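Local structure of Poly(A) ribonuclease pop2 (Schizosaccharomyces pombe, 2P51) at residues R24-T29 with V140-A145; Q107-F112 with K135-V140; Y204-I209 with R247-I252. The protein catalyses the removal of poly(A) tails from mRNA as the metal-dependent 3'-exoribonuclease subunit of the CCR4-NOT complex. One frame throughout, in Å; residues are numbered along the deposited sequence.

Contact 1: residues R24-T29 with V140-A145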
# COMPACT_ATOMS: atom_id res chain seq x y z
N ARG A 24 9.18 11.02 -4.46
CA ARG A 24 10.60 10.62 -4.41
C ARG A 24 10.75 9.16 -4.81
O ARG A 24 10.20 8.31 -4.09
CB ARG A 24 11.18 10.88 -3.02
CG ARG A 24 11.25 12.38 -2.72
CD ARG A 24 11.95 12.70 -1.39
NE ARG A 24 13.37 12.38 -1.39
CZ ARG A 24 14.34 13.16 -1.83
NH1 ARG A 24 14.03 14.36 -2.34
NH2 ARG A 24 15.63 12.79 -1.79
N ASP A 25 11.44 8.89 -5.92
CA ASP A 25 11.62 7.49 -6.32
C ASP A 25 12.80 6.85 -5.61
O ASP A 25 13.84 7.54 -5.47
CB ASP A 25 11.89 7.36 -7.82
CG ASP A 25 10.59 7.22 -8.58
OD1 ASP A 25 9.80 6.28 -8.43
OD2 ASP A 25 10.34 8.14 -9.40
N VAL A 26 12.62 5.60 -5.21
CA VAL A 26 13.67 4.92 -4.49
C VAL A 26 14.01 3.65 -5.27
O VAL A 26 13.11 2.92 -5.72
CB VAL A 26 13.21 4.57 -3.08
CG1 VAL A 26 14.37 4.16 -2.16
CG2 VAL A 26 12.47 5.73 -2.41
N TRP A 27 15.33 3.44 -5.40
CA TRP A 27 15.95 2.32 -6.09
C TRP A 27 16.98 1.68 -5.17
O TRP A 27 17.14 2.16 -4.05
CB TRP A 27 16.67 2.78 -7.37
CG TRP A 27 15.69 3.46 -8.31
CD1 TRP A 27 15.45 4.80 -8.43
CD2 TRP A 27 14.83 2.80 -9.24
NE1 TRP A 27 14.49 5.00 -9.40
CE2 TRP A 27 14.09 3.80 -9.91
CE3 TRP A 27 14.60 1.47 -9.61
CZ2 TRP A 27 13.15 3.51 -10.89
CZ3 TRP A 27 13.65 1.17 -10.59
CH2 TRP A 27 12.94 2.20 -11.22
N SER A 28 17.65 0.62 -5.61
CA SER A 28 18.59 -0.01 -4.67
C SER A 28 19.68 0.98 -4.28
O SER A 28 20.25 0.87 -3.20
CB SER A 28 19.17 -1.26 -5.32
OG SER A 28 19.95 -0.92 -6.44
N THR A 29 19.97 1.95 -5.14
CA THR A 29 21.10 2.86 -4.97
C THR A 29 20.87 3.97 -3.93
O THR A 29 21.82 4.55 -3.42
CB THR A 29 21.49 3.52 -6.32
OG1 THR A 29 20.30 4.02 -6.94
CG2 THR A 29 22.06 2.50 -7.30
N VAL A 140 18.20 -1.86 -11.22
CA VAL A 140 18.52 -1.30 -9.88
C VAL A 140 17.29 -1.35 -9.00
O VAL A 140 17.12 -0.59 -8.07
CB VAL A 140 19.05 0.13 -9.96
CG1 VAL A 140 20.47 0.15 -10.55
CG2 VAL A 140 18.17 1.03 -10.80
N GLY A 141 16.37 -2.29 -9.30
CA GLY A 141 15.24 -2.41 -8.39
C GLY A 141 15.70 -2.87 -7.02
O GLY A 141 16.69 -3.58 -6.86
N ILE A 142 14.95 -2.49 -5.99
CA ILE A 142 15.28 -2.90 -4.63
C ILE A 142 15.01 -4.37 -4.38
O ILE A 142 14.03 -4.90 -4.86
CB ILE A 142 14.43 -2.07 -3.64
CG1 ILE A 142 14.74 -0.58 -3.78
CG2 ILE A 142 14.57 -2.56 -2.21
CD1 ILE A 142 13.55 0.30 -3.35
N GLU A 143 15.84 -5.03 -3.56
CA GLU A 143 15.46 -6.35 -3.07
C GLU A 143 14.47 -6.22 -1.92
O GLU A 143 14.82 -5.50 -0.96
CB GLU A 143 16.68 -7.13 -2.55
CG GLU A 143 17.54 -7.66 -3.69
CD GLU A 143 16.84 -8.77 -4.46
OE1 GLU A 143 15.84 -9.38 -4.00
OE2 GLU A 143 17.33 -9.03 -5.58
N PRO A 144 13.29 -6.84 -2.01
CA PRO A 144 12.33 -6.70 -0.91
C PRO A 144 12.90 -6.93 0.47
O PRO A 144 12.50 -6.31 1.45
CB PRO A 144 11.30 -7.82 -1.23
CG PRO A 144 11.27 -7.72 -2.75
CD PRO A 144 12.74 -7.65 -3.12
N ALA A 145 13.83 -7.86 0.58
CA ALA A 145 14.42 -8.19 1.85
C ALA A 145 15.22 -7.04 2.44
O ALA A 145 15.19 -6.78 3.66
CB ALA A 145 15.31 -9.43 1.64

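Contact 2: residues Q107-F112 with K135-V140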
# COMPACT_ATOMS: atom_id res chain seq x y z
N GLN A 107 8.12 6.49 -3.55
CA GLN A 107 7.80 5.35 -4.38
C GLN A 107 9.02 4.42 -4.41
O GLN A 107 10.03 4.74 -5.01
CB GLN A 107 7.47 5.86 -5.78
CG GLN A 107 7.16 4.78 -6.81
CD GLN A 107 6.37 5.43 -7.96
OE1 GLN A 107 5.13 5.38 -7.89
NE2 GLN A 107 7.07 5.96 -8.94
N PHE A 108 8.89 3.25 -3.79
CA PHE A 108 9.94 2.25 -3.72
C PHE A 108 9.79 1.31 -4.91
O PHE A 108 8.69 0.74 -5.08
CB PHE A 108 9.81 1.44 -2.42
CG PHE A 108 10.09 2.31 -1.20
CD1 PHE A 108 11.36 2.34 -0.66
CD2 PHE A 108 9.11 3.08 -0.63
CE1 PHE A 108 11.62 3.15 0.44
CE2 PHE A 108 9.38 3.90 0.47
CZ PHE A 108 10.64 3.97 1.00
N ASN A 109 10.82 1.18 -5.73
CA ASN A 109 10.75 0.38 -6.95
C ASN A 109 11.53 -0.92 -6.81
O ASN A 109 12.75 -0.84 -6.52
CB ASN A 109 11.33 1.24 -8.09
CG ASN A 109 10.47 2.49 -8.30
OD1 ASN A 109 9.29 2.39 -8.67
ND2 ASN A 109 11.09 3.64 -8.04
N PHE A 110 10.88 -2.07 -6.95
CA PHE A 110 11.48 -3.35 -6.59
C PHE A 110 11.96 -4.14 -7.80
O PHE A 110 11.48 -4.00 -8.93
CB PHE A 110 10.47 -4.19 -5.80
CG PHE A 110 10.28 -3.55 -4.43
CD1 PHE A 110 11.14 -3.85 -3.38
CD2 PHE A 110 9.27 -2.63 -4.20
CE1 PHE A 110 10.98 -3.27 -2.13
CE2 PHE A 110 9.07 -2.06 -2.95
CZ PHE A 110 9.97 -2.37 -1.92
N THR A 111 12.91 -5.02 -7.52
CA THR A 111 13.54 -5.84 -8.58
C THR A 111 12.50 -6.71 -9.28
O THR A 111 11.60 -7.31 -8.67
CB THR A 111 14.64 -6.70 -7.94
OG1 THR A 111 15.40 -7.30 -9.01
CG2 THR A 111 14.03 -7.82 -7.10
N PHE A 112 12.59 -6.83 -10.61
CA PHE A 112 11.61 -7.62 -11.38
C PHE A 112 12.28 -7.95 -12.70
O PHE A 112 13.12 -7.14 -13.17
CB PHE A 112 10.33 -6.78 -11.56
CG PHE A 112 9.17 -7.67 -11.92
CD1 PHE A 112 8.46 -8.30 -10.89
CD2 PHE A 112 8.79 -7.89 -13.24
CE1 PHE A 112 7.40 -9.15 -11.19
CE2 PHE A 112 7.73 -8.74 -13.51
CZ PHE A 112 7.05 -9.38 -12.49
N LYS A 135 12.93 -2.05 -17.40
CA LYS A 135 14.34 -2.32 -17.54
C LYS A 135 15.09 -1.83 -16.29
O LYS A 135 16.00 -2.44 -15.76
CB LYS A 135 14.92 -1.66 -18.79
CG LYS A 135 16.41 -1.93 -18.99
CD LYS A 135 17.00 -1.32 -20.22
CE LYS A 135 16.36 -1.58 -21.60
NZ LYS A 135 16.10 -0.25 -22.19
N LYS A 136 14.69 -0.67 -15.78
CA LYS A 136 15.33 -0.11 -14.60
C LYS A 136 15.01 -0.94 -13.37
O LYS A 136 15.91 -1.09 -12.53
CB LYS A 136 14.93 1.35 -14.39
CG LYS A 136 15.96 2.07 -13.53
CD LYS A 136 15.74 3.58 -13.57
CE LYS A 136 16.57 4.30 -12.50
NZ LYS A 136 16.37 5.78 -12.54
N HIS A 137 13.80 -1.49 -13.27
CA HIS A 137 13.53 -2.37 -12.13
C HIS A 137 14.44 -3.59 -12.21
O HIS A 137 14.82 -4.15 -11.16
CB HIS A 137 12.08 -2.83 -12.11
CG HIS A 137 11.09 -1.79 -11.67
ND1 HIS A 137 10.39 -1.86 -10.47
CD2 HIS A 137 10.66 -0.65 -12.29
CE1 HIS A 137 9.58 -0.81 -10.36
NE2 HIS A 137 9.74 -0.06 -11.46
N GLN A 138 14.80 -4.02 -13.43
CA GLN A 138 15.63 -5.22 -13.51
C GLN A 138 17.05 -4.87 -13.08
O GLN A 138 17.75 -5.64 -12.42
CB GLN A 138 15.59 -5.82 -14.92
CG GLN A 138 16.36 -7.15 -14.93
CD GLN A 138 16.33 -7.79 -16.30
OE1 GLN A 138 15.30 -7.76 -16.98
NE2 GLN A 138 17.44 -8.37 -16.75
N GLU A 139 17.47 -3.66 -13.45
CA GLU A 139 18.83 -3.25 -13.16
C GLU A 139 19.06 -2.77 -11.73
O GLU A 139 20.06 -3.23 -11.15
CB GLU A 139 19.29 -2.10 -14.09
CG GLU A 139 19.55 -2.53 -15.51
CD GLU A 139 20.62 -3.62 -15.61
OE1 GLU A 139 21.75 -3.39 -15.13
OE2 GLU A 139 20.25 -4.69 -16.18
N VAL A 140 18.20 -1.86 -11.22
CA VAL A 140 18.52 -1.30 -9.88
C VAL A 140 17.29 -1.35 -9.00
O VAL A 140 17.12 -0.59 -8.07
CB VAL A 140 19.05 0.13 -9.96
CG1 VAL A 140 20.47 0.15 -10.55
CG2 VAL A 140 18.17 1.03 -10.80
O HOH W 1 17.39 -5.64 -9.70

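Contact 3: residues Y204-I209 with R247-I252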
# COMPACT_ATOMS: atom_id res chain seq x y z
N TYR A 204 -6.53 1.88 8.93
CA TYR A 204 -7.88 2.09 8.36
C TYR A 204 -7.85 1.72 6.87
O TYR A 204 -6.84 2.07 6.21
CB TYR A 204 -8.36 3.53 8.49
CG TYR A 204 -8.53 4.00 9.93
CD1 TYR A 204 -9.63 3.61 10.68
CD2 TYR A 204 -7.59 4.83 10.50
CE1 TYR A 204 -9.79 4.03 11.99
CE2 TYR A 204 -7.74 5.25 11.80
CZ TYR A 204 -8.83 4.85 12.54
OH TYR A 204 -8.95 5.30 13.85
N ASP A 205 -8.90 1.06 6.44
CA ASP A 205 -9.08 0.75 5.02
C ASP A 205 -10.19 1.65 4.50
O ASP A 205 -11.36 1.43 4.88
CB ASP A 205 -9.38 -0.74 4.83
CG ASP A 205 -9.51 -1.13 3.37
OD1 ASP A 205 -9.82 -0.25 2.50
OD2 ASP A 205 -9.32 -2.32 3.03
N ILE A 206 -9.86 2.62 3.67
CA ILE A 206 -10.86 3.58 3.18
C ILE A 206 -11.97 2.87 2.40
O ILE A 206 -13.09 3.38 2.39
CB ILE A 206 -10.18 4.65 2.30
CG1 ILE A 206 -9.23 5.53 3.11
CG2 ILE A 206 -11.18 5.51 1.51
CD1 ILE A 206 -8.38 6.44 2.21
N LYS A 207 -11.66 1.74 1.74
CA LYS A 207 -12.72 1.02 1.03
C LYS A 207 -13.72 0.42 2.01
O LYS A 207 -14.95 0.40 1.78
CB LYS A 207 -12.16 -0.13 0.19
CG LYS A 207 -13.24 -0.89 -0.61
CD LYS A 207 -13.69 -0.19 -1.87
CE LYS A 207 -14.81 -1.01 -2.54
NZ LYS A 207 -15.45 -0.16 -3.59
N TYR A 208 -13.19 -0.12 3.11
CA TYR A 208 -14.10 -0.60 4.13
C TYR A 208 -14.97 0.55 4.65
O TYR A 208 -16.18 0.45 4.81
CB TYR A 208 -13.31 -1.22 5.31
CG TYR A 208 -14.21 -1.57 6.48
CD1 TYR A 208 -14.93 -2.78 6.46
CD2 TYR A 208 -14.36 -0.74 7.61
CE1 TYR A 208 -15.75 -3.10 7.52
CE2 TYR A 208 -15.20 -1.07 8.67
CZ TYR A 208 -15.89 -2.27 8.61
OH TYR A 208 -16.72 -2.64 9.63
N ILE A 209 -14.34 1.69 4.95
CA ILE A 209 -15.09 2.84 5.48
C ILE A 209 -16.13 3.31 4.46
O ILE A 209 -17.32 3.46 4.82
CB ILE A 209 -14.14 3.98 5.87
CG1 ILE A 209 -13.13 3.59 6.93
CG2 ILE A 209 -14.99 5.19 6.29
CD1 ILE A 209 -12.07 4.63 7.26
N ARG A 247 -4.94 11.87 0.81
CA ARG A 247 -5.79 13.06 0.69
C ARG A 247 -7.26 12.68 0.81
O ARG A 247 -8.03 13.43 1.46
CB ARG A 247 -5.51 13.79 -0.65
CG ARG A 247 -4.05 14.20 -0.69
CD ARG A 247 -3.70 14.93 -1.95
NE ARG A 247 -2.54 15.78 -1.60
CZ ARG A 247 -2.00 16.57 -2.52
NH1 ARG A 247 -2.54 16.56 -3.74
NH2 ARG A 247 -0.96 17.29 -2.10
N ILE A 248 -7.71 11.58 0.23
CA ILE A 248 -9.11 11.16 0.41
C ILE A 248 -9.41 10.86 1.89
O ILE A 248 -10.51 11.19 2.40
CB ILE A 248 -9.41 9.97 -0.51
CG1 ILE A 248 -9.47 10.35 -2.00
CG2 ILE A 248 -10.72 9.29 -0.10
CD1 ILE A 248 -9.29 9.06 -2.81
N PHE A 249 -8.45 10.23 2.57
CA PHE A 249 -8.71 9.90 3.98
C PHE A 249 -9.03 11.15 4.77
O PHE A 249 -10.02 11.18 5.51
CB PHE A 249 -7.51 9.16 4.62
CG PHE A 249 -7.70 8.97 6.13
CD1 PHE A 249 -8.57 8.00 6.60
CD2 PHE A 249 -7.01 9.78 7.03
CE1 PHE A 249 -8.75 7.83 7.97
CE2 PHE A 249 -7.19 9.60 8.40
CZ PHE A 249 -8.06 8.64 8.87
N PHE A 250 -8.21 12.21 4.63
CA PHE A 250 -8.44 13.39 5.50
C PHE A 250 -9.76 14.06 5.10
O PHE A 250 -10.48 14.60 5.96
CB PHE A 250 -7.26 14.33 5.46
CG PHE A 250 -6.10 13.70 6.27
CD1 PHE A 250 -6.13 13.76 7.65
CD2 PHE A 250 -5.05 13.05 5.62
CE1 PHE A 250 -5.12 13.18 8.41
CE2 PHE A 250 -4.02 12.50 6.37
CZ PHE A 250 -4.06 12.58 7.74
N GLU A 251 -10.07 14.01 3.79
CA GLU A 251 -11.33 14.68 3.38
C GLU A 251 -12.53 13.90 3.90
O GLU A 251 -13.51 14.53 4.35
CB GLU A 251 -11.38 14.82 1.85
CG GLU A 251 -12.57 15.63 1.36
CD GLU A 251 -12.64 17.06 1.84
OE1 GLU A 251 -11.57 17.56 2.28
OE2 GLU A 251 -13.73 17.68 1.78
N ILE A 252 -12.53 12.58 3.85
CA ILE A 252 -13.62 11.75 4.39
C ILE A 252 -13.74 11.94 5.89
O ILE A 252 -14.83 12.06 6.48
CB ILE A 252 -13.28 10.27 4.02
CG1 ILE A 252 -13.56 9.99 2.53
CG2 ILE A 252 -13.88 9.27 4.97
CD1 ILE A 252 -12.89 8.59 2.26

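Contact 1: residues R24-T29 with V140-A145
S28 meets V140 through its backbone N-H, which donates to V140 O over 2.8 Å. The bond is nearly straight, at 171° at the hydrogen, and the donor lies 20° off the carbonyl plane. The same oxygen sits in the plane of the W27 ring, at the edge, with CE3 of W27 3.6 Å from V140 O. W27 CG stands beside its backbone N (chi1 -59°), where the ring starts out past V140. V140 packs CG2 against this ring, 3.8 Å from W27 CE3.

The tight part of the contact lies next to this bond. CG1 of I142 rests 3.5 Å from W27 C, against the backbone rather than a side chain. CD1 of I142 reaches on to the last strand residue and lies 3.6 Å from V26 O. The V26 and I142 side chains cross obliquely and meet through CG1 and CD1 at 4.1 Å. V26 and I142 are both buried. Both also form backbone bonds to N109 of the neighbouring strand 105-109.

The other side is looser and open to solvent. S28 and T29 are exposed. CG2 of T29 only grazes V140, at 4.3 Å from V140 CG1. S28 OG approaches V140 O at 3.3 Å, but that bond is weak and unsettled.

W27 also has partners from helix 134-140: K136 makes a cation-pi contact with it, and H137 meets it edge-to-face. The contact thus joins the end of edge strand 23-26 to the link between helices 134-140 and 144-152, with E143 at the N-cap position of the latter. One straight backbone bond, with I142 CG1 beside its donor, is likely to help hold the register. Otherwise the contact is mainly apolar packing, with no charge pair between the segments.

Contact 2: residues Q107-F112 with K135-V140
H137 ND1 donates to F110 O over 2.9 Å, with an angle of 152° at the hydrogen. The oxygen lies almost in the imidazole plane, 8° out of it, at the ring edge. The donor is tilted 23° from the F110 carbonyl plane. CB and CG of H137 also lie close to this oxygen, with CB 3.4 Å from F110 O.

The next ring atom, CE1 of H137, lies 3.5 Å from N109 CB. The bond, with N109 at CE1, is likely to hold the ring in this rotation. The amide and ring planes are turned steeply to each other. The amide is held elsewhere: N109 OD1 accepts from Q87 and ND2 donates to D25. An alanine in place of H137 would probably leave F110 O without this donor and open a gap beside N109.

Beyond F110 the backbones come close. T111 CA-H points at H137 O, with T111 CA 3.3 Å from that oxygen. A second CA-H...O contact runs the other way, from Q138 CA to F112 O at 3.2 Å, and is more bent. Water 1 bridges the partly exposed side: it lies 2.7 Å from T111 OG1 and donates to Q138 O over 2.7 Å. The polar end of Q138 is turned to Q115, not to this contact. The F110 ring meets F147 edge-to-face.

H137 and N109 are buried, and the H137 side chain lies about 8 Å from that of the metal ligand E53. The arrangement is a helix, 134-140, packed with a buried histidine bonded to the chain just where strand 105-109 leaves the central mixed sheet of the DEDD nuclease fold.

Contact 3: residues Y204-I209 with R247-I252
Helix 238-257 of the DEDD nuclease fold, which carries the metal ligand D241, packs I248, F249 and I252 against Y204, I206 and I209. These lie where strand 203-205 runs into helix 206-213. I206 is central. Its two branches part: CG2 approaches the CD1 tip of I252 at 3.6 Å and CG2 of I248 at 4.1 Å, while CD1 lies 3.7 Å from F249 CB. CG1 of I206 comes to the edge of the F249 ring, near its plane.

F249 CG is anti to the backbone N (chi1 173°). Its ring atom CE1 is 4.1 Å from Y204 CD2. The two ring planes are near parallel, 24° apart, but slid so far that they barely overlap, with centroids 5.8 Å apart. CD2 of F249 also stands over the centre of the F250 ring.

D205 is at the N-cap of helix 206-213: its OD1 accepts from K207 N at 2.8 Å, on the anti side of the carboxylate, and weakly from Y208 N. Strand 203-205 is the outermost strand at this end of the mixed sheet, and I165 of the next strand touches Y204, I206 and F249. I209 CG2 meets I252 CG2 more loosely, at 4.4 Å, with M265 and F257 also against I209.

Contacts 1 and 2 have centres about 6 Å apart and share V140. Along the chain contact 2 is nested inside the loop closed by contact 1, and contact 3 follows both. Strands 23-26 and 105-109 are neighbours in the mixed sheet, and V26 N lies 2.7 Å from Q107 O, a probable hydrogen bond. Helices 134-140 and 144-152 follow one another here. Contact 3 is on the opposite side of the chain's centre, with its centre about 28 Å from that of contact 1. Contacts 1 and 3 therefore pack the outer strands of the sheet, 23-26 and 203-205, and contact 2 the end of 105-109. Strand 47-53 of the same sheet carries D51 and E53.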